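Local atomic coordinates of ecdysteroid-phosphate phosphatase (Bombyx mori, PDB entry 3C7T), a protein that removes the phosphate from inactive ecdysteroid 22-phosphates to release the active moulting hormones, and also acts as a protein tyrosine phosphatase. Residues Lys111-Pro116 with Asn144-Tyr149; Glu14-Thr19 with Asn39-Leu44; Arg5-Leu10 with Val187-His192. All coordinates share one frame; numbering follows the deposited sequence.

Contact 1: residues Lys111-Pro116 with Asn144-Tyr149; sequences KIKVEP and NVDMTY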
loop_
_atom_site.group_PDB
_atom_site.type_symbol
_atom_site.label_atom_id
_atom_site.label_comp_id
_atom_site.label_asym_id
_atom_site.label_seq_id
_atom_site.Cartn_x
_atom_site.Cartn_y
_atom_site.Cartn_z
ATOM N N LYS A 111 14.223 13.817 -15.237
ATOM C CA LYS A 111 15.160 13.506 -14.172
ATOM C C LYS A 111 14.760 14.194 -12.883
ATOM O O LYS A 111 14.139 15.265 -12.900
ATOM C CB LYS A 111 16.566 13.985 -14.556
ATOM C CG LYS A 111 17.143 13.382 -15.831
ATOM C CD LYS A 111 17.703 11.994 -15.586
ATOM C CE LYS A 111 18.492 11.515 -16.777
ATOM N NZ LYS A 111 18.599 10.028 -16.751
ATOM N N ILE A 112 15.131 13.582 -11.765
ATOM C CA ILE A 112 14.893 14.175 -10.457
ATOM C C ILE A 112 16.010 15.162 -10.119
ATOM O O ILE A 112 17.188 14.778 -10.034
ATOM C CB ILE A 112 14.824 13.106 -9.351
ATOM C CG1 ILE A 112 13.722 12.085 -9.662
ATOM C CG2 ILE A 112 14.554 13.766 -7.979
ATOM C CD1 ILE A 112 13.863 10.805 -8.906
ATOM N N LYS A 113 15.631 16.424 -9.930
ATOM C CA LYS A 113 16.568 17.481 -9.586
ATOM C C LYS A 113 16.568 17.675 -8.074
ATOM O O LYS A 113 15.590 18.175 -7.513
ATOM C CB LYS A 113 16.164 18.782 -10.283
ATOM C CG LYS A 113 16.176 18.696 -11.826
ATOM C CD LYS A 113 15.823 20.030 -12.468
ATOM C CE LYS A 113 15.022 19.848 -13.762
ATOM N NZ LYS A 113 15.604 18.806 -14.661
ATOM N N VAL A 114 17.666 17.289 -7.427
ATOM C CA VAL A 114 17.750 17.309 -5.966
ATOM C C VAL A 114 18.112 18.731 -5.553
ATOM O O VAL A 114 19.188 19.249 -5.902
ATOM C CB VAL A 114 18.758 16.252 -5.439
ATOM C CG1 VAL A 114 19.061 16.449 -3.943
ATOM C CG2 VAL A 114 18.229 14.845 -5.706
ATOM N N GLU A 115 17.181 19.358 -4.843
ATOM C CA GLU A 115 17.242 20.772 -4.516
ATOM C C GLU A 115 17.232 20.955 -2.999
ATOM O O GLU A 115 16.190 20.794 -2.359
ATOM C CB GLU A 115 16.040 21.480 -5.135
ATOM C CG GLU A 115 15.989 22.968 -4.836
ATOM C CD GLU A 115 17.337 23.639 -5.080
ATOM O OE1 GLU A 115 17.800 23.641 -6.251
ATOM O OE2 GLU A 115 17.924 24.143 -4.101
ATOM N N PRO A 116 18.394 21.259 -2.404
ATOM C CA PRO A 116 18.427 21.515 -0.953
ATOM C C PRO A 116 17.541 22.691 -0.508
ATOM O O PRO A 116 17.151 22.774 0.667
ATOM C CB PRO A 116 19.918 21.783 -0.681
ATOM C CG PRO A 116 20.619 21.079 -1.828
ATOM C CD PRO A 116 19.743 21.311 -3.005
ATOM N N ASN A 144 16.318 7.926 -10.701
ATOM C CA ASN A 144 16.616 8.703 -11.912
ATOM C C ASN A 144 16.975 10.171 -11.648
ATOM O O ASN A 144 16.286 11.084 -12.077
ATOM C CB ASN A 144 15.461 8.590 -12.905
ATOM C CG ASN A 144 15.878 8.923 -14.321
ATOM O OD1 ASN A 144 17.044 8.757 -14.686
ATOM N ND2 ASN A 144 14.924 9.380 -15.135
ATOM N N VAL A 145 18.079 10.383 -10.948
ATOM C CA VAL A 145 18.475 11.702 -10.488
ATOM C C VAL A 145 19.283 12.434 -11.582
ATOM O O VAL A 145 20.089 11.816 -12.287
ATOM C CB VAL A 145 19.297 11.597 -9.168
ATOM C CG1 VAL A 145 20.033 12.892 -8.859
ATOM C CG2 VAL A 145 18.389 11.200 -7.998
ATOM N N ASP A 146 19.046 13.735 -11.717
ATOM C CA ASP A 146 19.785 14.570 -12.665
ATOM C C ASP A 146 21.214 14.835 -12.163
ATOM O O ASP A 146 21.410 15.571 -11.200
ATOM C CB ASP A 146 19.036 15.897 -12.869
ATOM C CG ASP A 146 19.507 16.666 -14.095
ATOM O OD1 ASP A 146 20.603 16.367 -14.631
ATOM O OD2 ASP A 146 18.763 17.577 -14.518
ATOM N N MET A 147 22.203 14.249 -12.841
ATOM C CA MET A 147 23.628 14.382 -12.463
ATOM C C MET A 147 24.225 15.768 -12.738
ATOM O O MET A 147 25.185 16.188 -12.085
ATOM C CB MET A 147 24.468 13.333 -13.203
ATOM C CG MET A 147 24.296 11.917 -12.692
ATOM S SD MET A 147 24.646 11.853 -10.931
ATOM C CE MET A 147 25.457 10.255 -10.872
ATOM N N THR A 148 23.663 16.471 -13.712
ATOM C CA THR A 148 24.186 17.774 -14.097
ATOM C C THR A 148 23.335 18.913 -13.545
ATOM O O THR A 148 23.423 20.051 -14.007
ATOM C CB THR A 148 24.345 17.892 -15.626
ATOM O OG1 THR A 148 23.077 17.674 -16.258
ATOM C CG2 THR A 148 25.352 16.860 -16.145
ATOM N N TYR A 149 22.525 18.625 -12.535
ATOM C CA TYR A 149 21.729 19.680 -11.940
ATOM C C TYR A 149 22.552 20.522 -10.959
ATOM O O TYR A 149 23.205 19.986 -10.066
ATOM C CB TYR A 149 20.489 19.105 -11.248
ATOM C CG TYR A 149 19.638 20.165 -10.602
ATOM C CD1 TYR A 149 19.018 21.150 -11.369
ATOM C CD2 TYR A 149 19.464 20.198 -9.218
ATOM C CE1 TYR A 149 18.234 22.140 -10.774
ATOM C CE2 TYR A 149 18.677 21.182 -8.617
ATOM C CZ TYR A 149 18.069 22.145 -9.400
ATOM O OH TYR A 149 17.288 23.112 -8.815
HETATM O O HOH W 1 20.216 16.388 -8.691
#
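The phenol of Tyr149 donates to Glu115, its OH lying 2.7 Å from OE1 on the anti lone pair of the carboxylate. That oxygen also accepts from the backbone N of Tyr152, so two donors grip one buried carboxylate oxygen. Two nearly straight backbone bonds flank the bridge between Ile112 and Val145: Ile112 N reaches Asn144 O at 2.8 Å, and Asp146 N reaches Ile112 O at 2.7 Å. At one end Lys111 NZ donates to Asn144 OD1 at 2.9 Å, the two side chains crossing at about a right angle. Lys113 and Asp146 run side by side to a weak salt bridge, NZ to OD2 3.4 Å. A water links Val114 N to Asp146 O. Tyr149, its CG anti to the backbone N (chi1 179°), lays one ring face under Lys113, whose CB sits 3.6 Å from the ring centroid in a CH-pi contact, while Val114 O meets the ring edge in plane. Asp146 opens a type I turn to Tyr149, and within it OD1 accepts from Thr148 N in an Asx turn. An irregular loop here pairs through a single beta bridge with edge strand 112-114 of the mixed sheet, next to strand 84-87; Ile112 packs on helix 91-104 and Val145 on helix 135-140.

Contact 2: residues Glu14-Thr19 with Asn39-Leu44; sequences ERVDLT and NLPLKL. With WO4 (tungstate(VI)ion), chain E.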
loop_
_atom_site.group_PDB
_atom_site.type_symbol
_atom_site.label_atom_id
_atom_site.label_comp_id
_atom_site.label_asym_id
_atom_site.label_seq_id
_atom_site.Cartn_x
_atom_site.Cartn_y
_atom_site.Cartn_z
ATOM N N GLU A 14 4.915 7.220 3.032
ATOM C CA GLU A 14 5.094 6.619 4.367
ATOM C C GLU A 14 6.558 6.340 4.698
ATOM O O GLU A 14 7.272 5.737 3.898
ATOM C CB GLU A 14 4.302 5.301 4.442
ATOM C CG GLU A 14 4.415 4.572 5.783
ATOM C CD GLU A 14 3.599 3.292 5.837
ATOM O OE1 GLU A 14 4.015 2.259 5.250
ATOM O OE2 GLU A 14 2.542 3.316 6.508
ATOM N N ARG A 15 6.992 6.776 5.888
ATOM C CA ARG A 15 8.398 6.641 6.308
ATOM C C ARG A 15 8.660 5.356 7.093
ATOM O O ARG A 15 7.872 5.000 7.993
ATOM C CB ARG A 15 8.759 7.825 7.230
ATOM C CG ARG A 15 8.921 9.140 6.484
ATOM C CD ARG A 15 8.946 10.295 7.441
ATOM N NE ARG A 15 10.091 10.294 8.368
ATOM C CZ ARG A 15 10.515 11.379 9.030
ATOM N NH1 ARG A 15 9.890 12.540 8.880
ATOM N NH2 ARG A 15 11.576 11.314 9.847
ATOM N N VAL A 16 9.798 4.700 6.837
ATOM C CA VAL A 16 10.152 3.530 7.641
ATOM C C VAL A 16 10.250 3.908 9.137
ATOM O O VAL A 16 9.723 3.218 9.995
ATOM C CB VAL A 16 11.507 2.889 7.195
ATOM C CG1 VAL A 16 11.948 1.817 8.199
ATOM C CG2 VAL A 16 11.362 2.279 5.782
ATOM N N ASP A 17 10.962 4.986 9.447
ATOM C CA ASP A 17 11.248 5.338 10.865
ATOM C C ASP A 17 9.993 5.682 11.682
ATOM O O ASP A 17 9.995 5.537 12.919
ATOM C CB ASP A 17 12.343 6.417 10.967
ATOM C CG ASP A 17 11.921 7.771 10.415
ATOM O OD1 ASP A 17 10.866 7.913 9.766
ATOM O OD2 ASP A 17 12.694 8.747 10.594
ATOM N N LEU A 18 8.920 6.093 11.006
ATOM C CA LEU A 18 7.678 6.417 11.720
ATOM C C LEU A 18 6.717 5.236 11.795
ATOM O O LEU A 18 5.738 5.264 12.572
ATOM C CB LEU A 18 6.960 7.609 11.070
ATOM C CG LEU A 18 7.725 8.942 11.060
ATOM C CD1 LEU A 18 6.864 10.111 10.531
ATOM C CD2 LEU A 18 8.320 9.252 12.453
ATOM N N THR A 19 6.981 4.221 10.980
ATOM C CA THR A 19 6.148 3.023 10.921
ATOM C C THR A 19 6.653 1.919 11.835
ATOM O O THR A 19 5.855 1.121 12.334
ATOM C CB THR A 19 6.112 2.496 9.459
ATOM O OG1 THR A 19 5.592 3.528 8.620
ATOM C CG2 THR A 19 5.255 1.228 9.319
ATOM N N ASN A 39 6.789 -4.839 4.509
ATOM C CA ASN A 39 6.685 -3.434 4.188
ATOM C C ASN A 39 8.042 -2.703 4.325
ATOM O O ASN A 39 8.136 -1.492 4.118
ATOM C CB ASN A 39 5.570 -2.798 5.055
ATOM C CG ASN A 39 5.142 -1.438 4.572
ATOM O OD1 ASN A 39 5.121 -1.163 3.368
ATOM N ND2 ASN A 39 4.768 -0.569 5.522
ATOM N N LEU A 40 9.118 -3.443 4.608
ATOM C CA LEU A 40 10.465 -2.848 4.585
ATOM C C LEU A 40 11.111 -2.936 3.181
ATOM O O LEU A 40 10.736 -3.797 2.364
ATOM C CB LEU A 40 11.386 -3.515 5.627
ATOM C CG LEU A 40 11.143 -3.148 7.089
ATOM C CD1 LEU A 40 11.861 -4.099 8.004
ATOM C CD2 LEU A 40 11.569 -1.711 7.378
ATOM N N PRO A 41 12.096 -2.063 2.902
ATOM C CA PRO A 41 12.791 -2.171 1.600
ATOM C C PRO A 41 13.329 -3.578 1.336
ATOM O O PRO A 41 13.730 -4.274 2.262
ATOM C CB PRO A 41 13.941 -1.184 1.737
ATOM C CG PRO A 41 13.448 -0.176 2.775
ATOM C CD PRO A 41 12.627 -0.960 3.735
ATOM N N LEU A 42 13.321 -3.999 0.075
ATOM C CA LEU A 42 13.893 -5.296 -0.302
ATOM C C LEU A 42 15.404 -5.351 -0.011
ATOM O O LEU A 42 15.936 -6.384 0.426
ATOM C CB LEU A 42 13.643 -5.555 -1.785
ATOM C CG LEU A 42 12.195 -5.851 -2.193
ATOM C CD1 LEU A 42 12.065 -5.888 -3.713
ATOM C CD2 LEU A 42 11.764 -7.161 -1.577
ATOM N N LYS A 43 16.069 -4.231 -0.254
ATOM C CA LYS A 43 17.505 -4.094 -0.014
ATOM C C LYS A 43 17.764 -2.619 0.210
ATOM O O LYS A 43 16.946 -1.779 -0.155
ATOM C CB LYS A 43 18.309 -4.589 -1.229
ATOM C CG LYS A 43 18.204 -3.693 -2.464
ATOM C CD LYS A 43 19.037 -4.233 -3.632
ATOM C CE LYS A 43 20.514 -3.868 -3.469
ATOM N NZ LYS A 43 21.381 -4.454 -4.551
ATOM N N LEU A 44 18.903 -2.314 0.812
ATOM C CA LEU A 44 19.309 -0.929 1.013
ATOM C C LEU A 44 20.566 -0.675 0.204
ATOM O O LEU A 44 21.536 -1.416 0.326
ATOM C CB LEU A 44 19.573 -0.655 2.494
ATOM C CG LEU A 44 18.348 -0.805 3.413
ATOM C CD1 LEU A 44 18.750 -0.643 4.866
ATOM C CD2 LEU A 44 17.272 0.185 3.049
HETATM W W WO4 E . 7.904 14.962 6.806
HETATM O O1 WO4 E . 6.501 15.870 5.833
HETATM O O2 WO4 E . 8.067 16.235 8.324
HETATM O O3 WO4 E . 7.538 13.263 7.767
HETATM O O4 WO4 E . 9.708 15.014 6.032
#
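Val16, in the first turn of helix 16-19, and Leu40, in an irregular loop, mark the closest backbone approach, with CA atoms 7.1 Å apart, so side chains alone join the two segments. Glu14, extended with CG anti to the backbone N (chi1 180°), receives Asn39: ND2 lies 2.9 Å from OE1, on the syn side but 27° out of the carboxylate plane, with the bond in the asparagine amide plane. OE1 also accepts from Thr61, and Asn39 ND2 gives a further bond to Ile249 O of the second subunit, whose Ser251 binds Glu14 OE2. This buried polar pair is therefore part of the homodimer interface. Beside it the two methyls of Val16 divide their contacts: CG1 meets Leu40 CD2 at 3.6 Å, crossing at about a right angle, and CG2 meets Pro41 CD tip to tip at 4.0 Å. Arg15, at the N-cap position, turns to the active site. Its NE and NH2 hold both oxygens of Asp17 side-on, which fixes the guanidinium as NH1 donates to tungstate O3 at 2.7 Å. Around the contact, helix 62-77 touches Glu14 and Asn39, while helix 23-27 covers Val16 and Leu40 and strand 32-33 lies against Leu40.

Contact 3: residues Arg5-Leu10 with Val187-His192; sequences RWVFAL and VIFIGH. With WO4 (tungstate(VI)ion), chain E.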
loop_
_atom_site.group_PDB
_atom_site.type_symbol
_atom_site.label_atom_id
_atom_site.label_comp_id
_atom_site.label_asym_id
_atom_site.label_seq_id
_atom_site.Cartn_x
_atom_site.Cartn_y
_atom_site.Cartn_z
ATOM N N ARG A 5 -0.474 26.470 -17.003
ATOM C CA ARG A 5 0.544 25.508 -16.616
ATOM C C ARG A 5 0.184 24.982 -15.220
ATOM O O ARG A 5 -0.496 25.680 -14.471
ATOM C CB ARG A 5 1.862 26.272 -16.528
ATOM C CG ARG A 5 3.101 25.453 -16.406
ATOM C CD ARG A 5 4.262 26.189 -17.032
ATOM N NE ARG A 5 4.837 27.242 -16.215
ATOM C CZ ARG A 5 6.031 27.168 -15.645
ATOM N NH1 ARG A 5 6.767 26.080 -15.786
ATOM N NH2 ARG A 5 6.499 28.186 -14.941
ATOM N N TRP A 6 0.640 23.775 -14.873
ATOM C CA TRP A 6 0.473 23.240 -13.507
ATOM C C TRP A 6 1.760 23.321 -12.685
ATOM O O TRP A 6 2.852 23.039 -13.169
ATOM C CB TRP A 6 0.084 21.763 -13.526
ATOM C CG TRP A 6 -1.229 21.383 -14.123
ATOM C CD1 TRP A 6 -1.459 20.974 -15.402
ATOM C CD2 TRP A 6 -2.479 21.301 -13.440
ATOM N NE1 TRP A 6 -2.795 20.666 -15.571
ATOM C CE2 TRP A 6 -3.441 20.857 -14.378
ATOM C CE3 TRP A 6 -2.890 21.573 -12.126
ATOM C CZ2 TRP A 6 -4.791 20.674 -14.040
ATOM C CZ3 TRP A 6 -4.228 21.384 -11.789
ATOM C CH2 TRP A 6 -5.163 20.946 -12.747
ATOM N N VAL A 7 1.619 23.680 -11.418
ATOM C CA VAL A 7 2.708 23.509 -10.463
ATOM C C VAL A 7 2.129 22.715 -9.280
ATOM O O VAL A 7 1.074 23.068 -8.729
ATOM C CB VAL A 7 3.315 24.856 -10.012
ATOM C CG1 VAL A 7 4.354 24.642 -8.931
ATOM C CG2 VAL A 7 3.939 25.599 -11.219
ATOM N N PHE A 8 2.821 21.632 -8.928
ATOM C CA PHE A 8 2.337 20.708 -7.900
ATOM C C PHE A 8 3.290 20.667 -6.737
ATOM O O PHE A 8 4.482 20.936 -6.896
ATOM C CB PHE A 8 2.233 19.294 -8.481
ATOM C CG PHE A 8 1.243 19.169 -9.590
ATOM C CD1 PHE A 8 -0.111 19.358 -9.351
ATOM C CD2 PHE A 8 1.663 18.843 -10.867
ATOM C CE1 PHE A 8 -1.031 19.215 -10.373
ATOM C CE2 PHE A 8 0.740 18.702 -11.906
ATOM C CZ PHE A 8 -0.597 18.891 -11.658
ATOM N N ALA A 9 2.770 20.303 -5.562
ATOM C CA ALA A 9 3.625 20.079 -4.396
ATOM C C ALA A 9 3.125 18.791 -3.763
ATOM O O ALA A 9 1.909 18.571 -3.638
ATOM C CB ALA A 9 3.528 21.204 -3.403
ATOM N N LEU A 10 4.068 17.932 -3.425
ATOM C CA LEU A 10 3.732 16.592 -2.937
ATOM C C LEU A 10 4.527 16.263 -1.676
ATOM O O LEU A 10 5.758 16.347 -1.686
ATOM C CB LEU A 10 4.044 15.588 -4.050
ATOM C CG LEU A 10 3.803 14.088 -3.850
ATOM C CD1 LEU A 10 2.296 13.786 -3.732
ATOM C CD2 LEU A 10 4.365 13.318 -4.992
ATOM N N VAL A 187 5.422 21.477 -13.469
ATOM C CA VAL A 187 6.447 21.395 -12.425
ATOM C C VAL A 187 5.874 20.670 -11.197
ATOM O O VAL A 187 4.702 20.840 -10.871
ATOM C CB VAL A 187 6.904 22.793 -11.990
ATOM C CG1 VAL A 187 7.971 22.737 -10.876
ATOM C CG2 VAL A 187 7.450 23.564 -13.170
ATOM N N ILE A 188 6.721 19.884 -10.538
ATOM C CA ILE A 188 6.391 19.280 -9.233
ATOM C C ILE A 188 7.541 19.420 -8.230
ATOM O O ILE A 188 8.714 19.188 -8.562
ATOM C CB ILE A 188 5.883 17.824 -9.340
ATOM C CG1 ILE A 188 5.303 17.356 -7.985
ATOM C CG2 ILE A 188 6.964 16.879 -9.871
ATOM C CD1 ILE A 188 4.425 16.096 -8.064
ATOM N N PHE A 189 7.179 19.855 -7.028
ATOM C CA PHE A 189 8.102 19.967 -5.894
ATOM C C PHE A 189 7.741 18.845 -4.924
ATOM O O PHE A 189 6.608 18.802 -4.430
ATOM C CB PHE A 189 7.905 21.291 -5.169
ATOM C CG PHE A 189 8.212 22.510 -6.017
ATOM C CD1 PHE A 189 9.498 22.711 -6.523
ATOM C CD2 PHE A 189 7.214 23.441 -6.274
ATOM C CE1 PHE A 189 9.792 23.842 -7.294
ATOM C CE2 PHE A 189 7.488 24.592 -7.047
ATOM C CZ PHE A 189 8.780 24.769 -7.566
ATOM N N ILE A 190 8.681 17.937 -4.690
ATOM C CA ILE A 190 8.421 16.756 -3.867
ATOM C C ILE A 190 9.231 16.876 -2.601
ATOM O O ILE A 190 10.472 16.905 -2.629
ATOM C CB ILE A 190 8.695 15.460 -4.638
ATOM C CG1 ILE A 190 7.709 15.393 -5.814
ATOM C CG2 ILE A 190 8.570 14.235 -3.690
ATOM C CD1 ILE A 190 8.026 14.369 -6.894
ATOM N N GLY A 191 8.525 16.991 -1.482
ATOM C CA GLY A 191 9.181 17.401 -0.245
ATOM C C GLY A 191 8.480 16.934 1.013
ATOM O O GLY A 191 8.221 15.750 1.203
ATOM N N HIS A 192 8.183 17.898 1.869
ATOM C CA HIS A 192 7.788 17.670 3.248
ATOM C C HIS A 192 6.358 18.208 3.407
ATOM O O HIS A 192 5.808 18.747 2.452
ATOM C CB HIS A 192 8.792 18.403 4.160
ATOM C CG HIS A 192 10.215 17.966 3.951
ATOM N ND1 HIS A 192 10.740 16.820 4.515
ATOM C CD2 HIS A 192 11.207 18.511 3.210
ATOM C CE1 HIS A 192 11.997 16.680 4.128
ATOM N NE2 HIS A 192 12.308 17.703 3.346
HETATM W W WO4 E . 7.904 14.962 6.806
HETATM O O1 WO4 E . 6.501 15.870 5.833
HETATM O O2 WO4 E . 8.067 16.235 8.324
HETATM O O3 WO4 E . 7.538 13.263 7.767
HETATM O O4 WO4 E . 9.708 15.014 6.032
#
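Leu10, with CG anti to its backbone N (chi1 180°), and Ile190, with CG1 anti to its carbonyl carbon, run side by side from adjacent strands, and Leu10 CD2 lies 4.0 Å from Ile190 CG1. Ile188 completes this face of the sheet: its CG1 packs 3.7 Å from Phe8 CB, and its CD1 extends to Leu10 CB. On the other face Val7 and Val187 point the same way, Val7 CG1 reaches Phe189 CE2 at 3.7 Å, and Ala9 lies beside Phe189. The strands run parallel, their directions only 10° apart, and each bridged pair, such as Phe8 with Ile188, therefore shares a face. Five backbone bonds zip the strands together, from Val187 N to Trp6 O at 3.0 Å through to Gly191 N to Leu10 O at 2.8 Å; this last is nearly straight, with an angle of 173° at the hydrogen. CA-H...O contacts from Val7, Ile188, Ala9 and Ile190 supplement them. Just past its strand, the His192 ring presents its edge to tungstate, ND1 donating to O4 in the ring plane at 2.6 Å, while NE2 bonds to Ser88 OG, so both ring nitrogens are engaged and the ring's rotation is fixed. His192, probably an active-site residue, and His12, which becomes phosphorylated during catalysis, both follow the C-terminal ends of parallel strands, as in the histidine phosphatase fold. The pair occupies the middle of the mixed sheet, between strands 84-87 and 230-235. Helix 91-104 covers Ile188 and Ile190, whereas helix 193-204 covers Val7 and Ala9.

How the contacts relate
Contact 3 joins two inner strands of the mixed sheet and spans most of the chain, with contacts 2 and 1 following one another in the interval between its segments. Contact 1 lies at one edge strand, 112-114, of that sheet, separated from strand 187-191 by strand 84-87; its centre is about 15 Å from that of contact 3. Contact 2 stands off the sheet, its centre about 23 Å from each of the others, yet strand 5-11 runs on toward helix 16-19. Contacts 2 and 3 each supply one residue to the tungstate site, Arg15 from just before helix 16-19 and His192 from the end of strand 187-191. Contact 1 does not reach the ion, the side chain of Val114 lying about 14 Å away.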